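Local coordinates for protein iota-carrageenase, CgiA (Alteromonas, PDB 3LMW) that hydrolyses the beta-1,4 linkages of iota-carrageenan, a sulfated galactan of red algal cell walls, within the chain and with inversion of anomeric configuration, at residues Phe149-Asn154 with Ile183-Ala188; Gly281-Phe286 with Ala326-Lys331. All coordinates share one frame; numbering follows the deposited sequence. Where two conformers were deposited one is given.

Interaction 1. Residues Phe149-Asn154 with Ile183-Ala188; sequences FTIDDN and IKQNNA. With NI (nickel (II) ion), chain E.
Two neighbouring parallel strands of the right-handed beta-helix, 149-152 and 183-186, pair residue for residue, with Ile-151 opposite Gln-185. The backbone ladder runs from Lys-184 N to Phe-149 O, through Ile-151 N to Lys-184 O (2.7 Å) and Asn-186 N to Ile-151 O (2.7 Å, almost straight at 175°), and on to Asp-153 N with Asn-186 O just past the strand. On the face of Phe-149, Ile-151, Ile-183 and Gln-185, Ile-183 lies beside Phe-149 and points the same way, its CG1 over the ring face at 4.2 Å from the centroid. Ile-151 CD1 reaches back to Ile-183 CG2 (4.0 Å). Phe-121 stacks on the Phe-149 ring, and Phe-136 also touches it. CG of Gln-185 stands anti to the backbone N (chi1 -175°) and the chain runs on extended, which carries NE2 to within 2.8 Å of Asp-153 OD2 while OE1 is bonded to Ser-160 OG. The other face holds Thr-150, Lys-184, Asp-152 and Asn-186. There Asp-152 OD2 binds the nickel ion at 2.1 Å; a water at 2.4 Å and the C-terminal tag histidines His-470 and His-472 also bind it, and Lys-126 donates to the same OD2. The tag thus creates the nickel site, whereas in-register stacking of apolar residues, here on a face turning polar at Gln-185, is typical of a parallel beta-helix.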
# COMPACT_ATOMS: atom_id res chain seq x y z
N PHE A 149 -16.60 -3.72 0.22
CA PHE A 149 -16.55 -4.03 -1.22
C PHE A 149 -15.39 -4.89 -1.67
O PHE A 149 -14.46 -5.14 -0.95
CB PHE A 149 -16.63 -2.75 -2.10
CG PHE A 149 -15.61 -1.69 -1.76
CD1 PHE A 149 -15.85 -0.79 -0.71
CD2 PHE A 149 -14.42 -1.59 -2.47
CE1 PHE A 149 -14.89 0.21 -0.37
CE2 PHE A 149 -13.46 -0.60 -2.16
CZ PHE A 149 -13.69 0.30 -1.11
N THR A 150 -15.47 -5.33 -2.92
CA THR A 150 -14.41 -6.04 -3.58
C THR A 150 -13.85 -5.11 -4.64
O THR A 150 -14.62 -4.38 -5.28
CB THR A 150 -14.97 -7.29 -4.24
OG1 THR A 150 -15.49 -8.14 -3.22
CG2 THR A 150 -13.89 -8.08 -4.95
N ILE A 151 -12.52 -5.10 -4.77
CA ILE A 151 -11.83 -4.49 -5.92
C ILE A 151 -11.30 -5.60 -6.82
O ILE A 151 -10.43 -6.42 -6.43
CB ILE A 151 -10.67 -3.56 -5.49
CG1 ILE A 151 -11.22 -2.40 -4.64
CG2 ILE A 151 -9.89 -3.06 -6.73
CD1 ILE A 151 -10.12 -1.72 -3.74
N ASP A 152 -11.85 -5.64 -8.03
CA ASP A 152 -11.37 -6.53 -9.05
C ASP A 152 -10.29 -5.81 -9.85
O ASP A 152 -10.59 -5.00 -10.73
CB ASP A 152 -12.52 -6.92 -9.94
CG ASP A 152 -13.02 -8.28 -9.65
OD1 ASP A 152 -12.60 -8.86 -8.61
OD2 ASP A 152 -13.83 -8.76 -10.47
N ASP A 153 -9.04 -6.04 -9.48
CA ASP A 153 -7.94 -5.32 -10.06
C ASP A 153 -7.44 -6.05 -11.32
O ASP A 153 -7.84 -7.16 -11.62
CB ASP A 153 -6.83 -5.21 -9.02
CG ASP A 153 -5.79 -4.10 -9.34
OD1 ASP A 153 -5.67 -3.64 -10.50
OD2 ASP A 153 -5.08 -3.69 -8.39
N ASN A 154 -6.55 -5.39 -12.05
CA ASN A 154 -5.86 -5.96 -13.19
C ASN A 154 -4.38 -5.62 -13.10
O ASN A 154 -3.75 -5.17 -14.06
CB ASN A 154 -6.46 -5.39 -14.47
CG ASN A 154 -5.98 -6.13 -15.70
OD1 ASN A 154 -5.51 -7.27 -15.63
ND2 ASN A 154 -6.08 -5.46 -16.85
N ILE A 183 -12.67 -4.92 2.98
CA ILE A 183 -12.33 -4.80 1.58
C ILE A 183 -11.46 -5.98 1.18
O ILE A 183 -10.53 -6.36 1.90
CB ILE A 183 -11.63 -3.46 1.25
CG1 ILE A 183 -12.47 -2.28 1.77
CG2 ILE A 183 -11.38 -3.35 -0.30
CD1 ILE A 183 -11.64 -1.08 2.18
N LYS A 184 -11.83 -6.58 0.05
CA LYS A 184 -11.06 -7.62 -0.62
C LYS A 184 -10.60 -7.01 -1.92
O LYS A 184 -11.39 -6.34 -2.61
CB LYS A 184 -11.95 -8.80 -0.98
CG LYS A 184 -11.28 -9.82 -1.87
CD LYS A 184 -10.24 -10.59 -1.10
CE LYS A 184 -9.34 -11.44 -2.00
NZ LYS A 184 -9.81 -12.80 -2.47
N GLN A 185 -9.33 -7.28 -2.24
CA GLN A 185 -8.76 -6.94 -3.53
C GLN A 185 -8.34 -8.22 -4.24
O GLN A 185 -7.66 -9.05 -3.63
CB GLN A 185 -7.56 -6.00 -3.39
CG GLN A 185 -7.00 -5.54 -4.74
CD GLN A 185 -6.18 -4.22 -4.64
OE1 GLN A 185 -6.35 -3.42 -3.69
NE2 GLN A 185 -5.30 -3.99 -5.60
N ASN A 186 -8.71 -8.34 -5.51
CA ASN A 186 -8.23 -9.43 -6.37
C ASN A 186 -7.23 -8.95 -7.41
O ASN A 186 -7.36 -7.85 -7.91
CB ASN A 186 -9.40 -10.08 -7.11
CG ASN A 186 -10.32 -10.84 -6.20
OD1 ASN A 186 -11.53 -10.59 -6.20
ND2 ASN A 186 -9.75 -11.79 -5.43
N ASN A 187 -6.29 -9.82 -7.78
CA ASN A 187 -5.32 -9.63 -8.85
C ASN A 187 -4.51 -8.33 -8.76
O ASN A 187 -4.49 -7.54 -9.71
CB ASN A 187 -5.95 -9.80 -10.25
CG ASN A 187 -4.91 -10.25 -11.34
OD1 ASN A 187 -3.77 -10.61 -11.02
ND2 ASN A 187 -5.31 -10.23 -12.61
N ALA A 188 -3.87 -8.11 -7.60
CA ALA A 188 -3.00 -6.94 -7.42
C ALA A 188 -1.57 -7.20 -7.88
O ALA A 188 -1.07 -8.32 -7.80
CB ALA A 188 -3.02 -6.41 -6.00
NI NI E . -14.53 -10.68 -10.02
O HOH W 1 -16.06 -11.46 -11.75

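Interaction 2. Residues Gly281-Phe286 with Ala326-Lys331; sequences GFVELF and ARVTQK
In the conformer given, one of two for Arg-327, the guanidinium lies flat on the ring of Phe-282, the planes only 7° apart and the centres 4.2 Å apart, a stacked cation-pi pair. The two side chains run at about a right angle to each other: NH1 sits over the ring, 3.8 Å from Phe-282 CD2, and the bend of the arginine chain at chi3 (59°) brings the flat group over the face. Next along, Glu-284 crosses Arg-327 through aliphatic atoms, CG to CG at 3.7 Å; its carboxylate is turned well away from the plane of the guanidinium and bonds through OE1 to Tyr-315. On the other side of the strand pair, Val-328 points its CB and CG2 at Val-283 CG2, and its CG2 also meets Leu-285 CD1 at 3.6 Å, the branches crossing obliquely. Helices 332-342 and 295-306 pack against this apolar patch through Leu-335, Val-302 and Leu-306. Beyond the strand, Gln-330, bent at chi2, brings NE2 to Gly-281 O (3.2 Å) in the carbonyl plane; NE2 also bonds to Glu-414. The backbones join through Val-328 N to Val-283 O (2.9 Å) and, at the hydrogen-bonded pair Leu-285 and Ala-326, through Leu-285 N to Ala-326 O (2.8 Å) and Ala-326 N to Leu-285 O. Arg-327 and Glu-284 form the adjoining non-hydrogen-bonded pair. The arrangement is that of a short antiparallel beta ladder with a helix-covered apolar side, in an insertion that projects from the beta-helix.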
# COMPACT_ATOMS: atom_id res chain seq x y z
N GLY A 281 15.09 1.21 7.77
CA GLY A 281 15.11 2.57 7.20
C GLY A 281 16.47 2.80 6.53
O GLY A 281 17.42 1.99 6.69
N PHE A 282 16.56 3.90 5.78
CA PHE A 282 17.73 4.24 5.02
C PHE A 282 17.60 5.67 4.58
O PHE A 282 16.48 6.19 4.53
CB PHE A 282 17.94 3.30 3.80
CG PHE A 282 16.84 3.37 2.76
CD1 PHE A 282 16.83 4.36 1.78
CD2 PHE A 282 15.84 2.40 2.72
CE1 PHE A 282 15.81 4.42 0.79
CE2 PHE A 282 14.81 2.44 1.73
CZ PHE A 282 14.81 3.44 0.77
N VAL A 283 18.74 6.29 4.23
CA VAL A 283 18.80 7.70 3.75
C VAL A 283 19.21 7.82 2.29
O VAL A 283 20.15 7.16 1.83
CB VAL A 283 19.81 8.56 4.56
CG1 VAL A 283 19.23 9.00 5.84
CG2 VAL A 283 21.04 7.79 4.84
N GLU A 284 18.50 8.69 1.57
CA GLU A 284 18.91 9.13 0.26
C GLU A 284 19.20 10.63 0.29
O GLU A 284 18.39 11.45 0.77
CB GLU A 284 17.84 8.85 -0.80
CG GLU A 284 17.60 7.37 -1.14
CD GLU A 284 16.49 7.15 -2.18
OE1 GLU A 284 15.61 8.05 -2.36
OE2 GLU A 284 16.47 6.07 -2.80
N LEU A 285 20.37 10.99 -0.22
CA LEU A 285 20.72 12.40 -0.37
C LEU A 285 20.44 12.89 -1.78
O LEU A 285 21.01 12.37 -2.74
CB LEU A 285 22.18 12.61 -0.01
CG LEU A 285 22.49 12.18 1.41
CD1 LEU A 285 24.00 12.01 1.60
CD2 LEU A 285 21.93 13.20 2.37
N PHE A 286 19.56 13.88 -1.90
CA PHE A 286 19.21 14.46 -3.20
C PHE A 286 20.13 15.63 -3.49
O PHE A 286 20.32 16.49 -2.63
CB PHE A 286 17.74 14.91 -3.24
CG PHE A 286 16.75 13.78 -3.40
CD1 PHE A 286 17.06 12.49 -3.00
CD2 PHE A 286 15.50 14.01 -3.92
CE1 PHE A 286 16.13 11.45 -3.14
CE2 PHE A 286 14.57 12.99 -4.05
CZ PHE A 286 14.89 11.70 -3.67
N ALA A 326 21.32 9.61 -4.23
CA ALA A 326 22.16 8.49 -3.78
C ALA A 326 21.83 7.98 -2.37
O ALA A 326 21.59 8.77 -1.45
CB ALA A 326 23.62 8.86 -3.86
N ARG A 327 21.80 6.66 -2.22
CA ARG A 327 21.61 6.03 -0.92
C ARG A 327 22.93 6.07 -0.16
O ARG A 327 23.98 5.75 -0.72
CB ARG A 327 21.15 4.57 -1.06
CG ARG A 327 19.65 4.35 -1.10
CD ARG A 327 19.27 2.85 -1.14
NE ARG A 327 19.76 2.09 0.02
CZ ARG A 327 19.12 1.06 0.59
NH1 ARG A 327 17.94 0.65 0.15
NH2 ARG A 327 19.68 0.46 1.64
N VAL A 328 22.87 6.45 1.12
CA VAL A 328 24.03 6.36 1.97
C VAL A 328 24.23 4.89 2.27
O VAL A 328 23.29 4.19 2.56
CB VAL A 328 23.85 7.18 3.27
CG1 VAL A 328 25.06 7.03 4.23
CG2 VAL A 328 23.61 8.64 2.92
N THR A 329 25.46 4.41 2.17
CA THR A 329 25.76 3.05 2.54
C THR A 329 25.30 2.73 3.96
O THR A 329 25.32 3.61 4.82
CB THR A 329 27.25 2.85 2.46
OG1 THR A 329 27.66 3.22 1.15
CG2 THR A 329 27.64 1.41 2.75
N GLN A 330 24.89 1.48 4.20
CA GLN A 330 24.40 1.05 5.52
C GLN A 330 25.53 0.67 6.45
O GLN A 330 25.71 -0.49 6.78
CB GLN A 330 23.47 -0.16 5.36
CG GLN A 330 22.14 0.13 4.64
CD GLN A 330 21.18 1.04 5.43
OE1 GLN A 330 21.34 2.27 5.47
NE2 GLN A 330 20.15 0.43 6.04
N LYS A 331 26.31 1.65 6.87
CA LYS A 331 27.45 1.42 7.76
C LYS A 331 27.33 2.49 8.81
O LYS A 331 27.09 3.65 8.48
CB LYS A 331 28.75 1.52 6.97
CG LYS A 331 29.86 0.56 7.37
CD LYS A 331 31.16 0.84 6.54
CE LYS A 331 32.41 1.22 7.39
NZ LYS A 331 33.33 0.05 7.73

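In the fold
Interactions 1 and 2 lie on opposite sides of the chain's centre, with centres about 35 Å apart and nearest atoms about 21 Å apart, so they do not touch. Interaction 1 is the more buried and belongs to the beta-helix itself, where successive coils stack in parallel. Interaction 2 sits farther out, is partly buried and joins antiparallel strands of a small three-stranded sheet flanked by helices. Each has a mainly apolar face and a more polar one, but the polar chemistry differs: a carboxylate sharing a nickel ion with tag histidines in 149-154 with 183-188, against an arginine stacked, in one of its conformers, on an aromatic ring in 281-286 with 326-331. They share no strand.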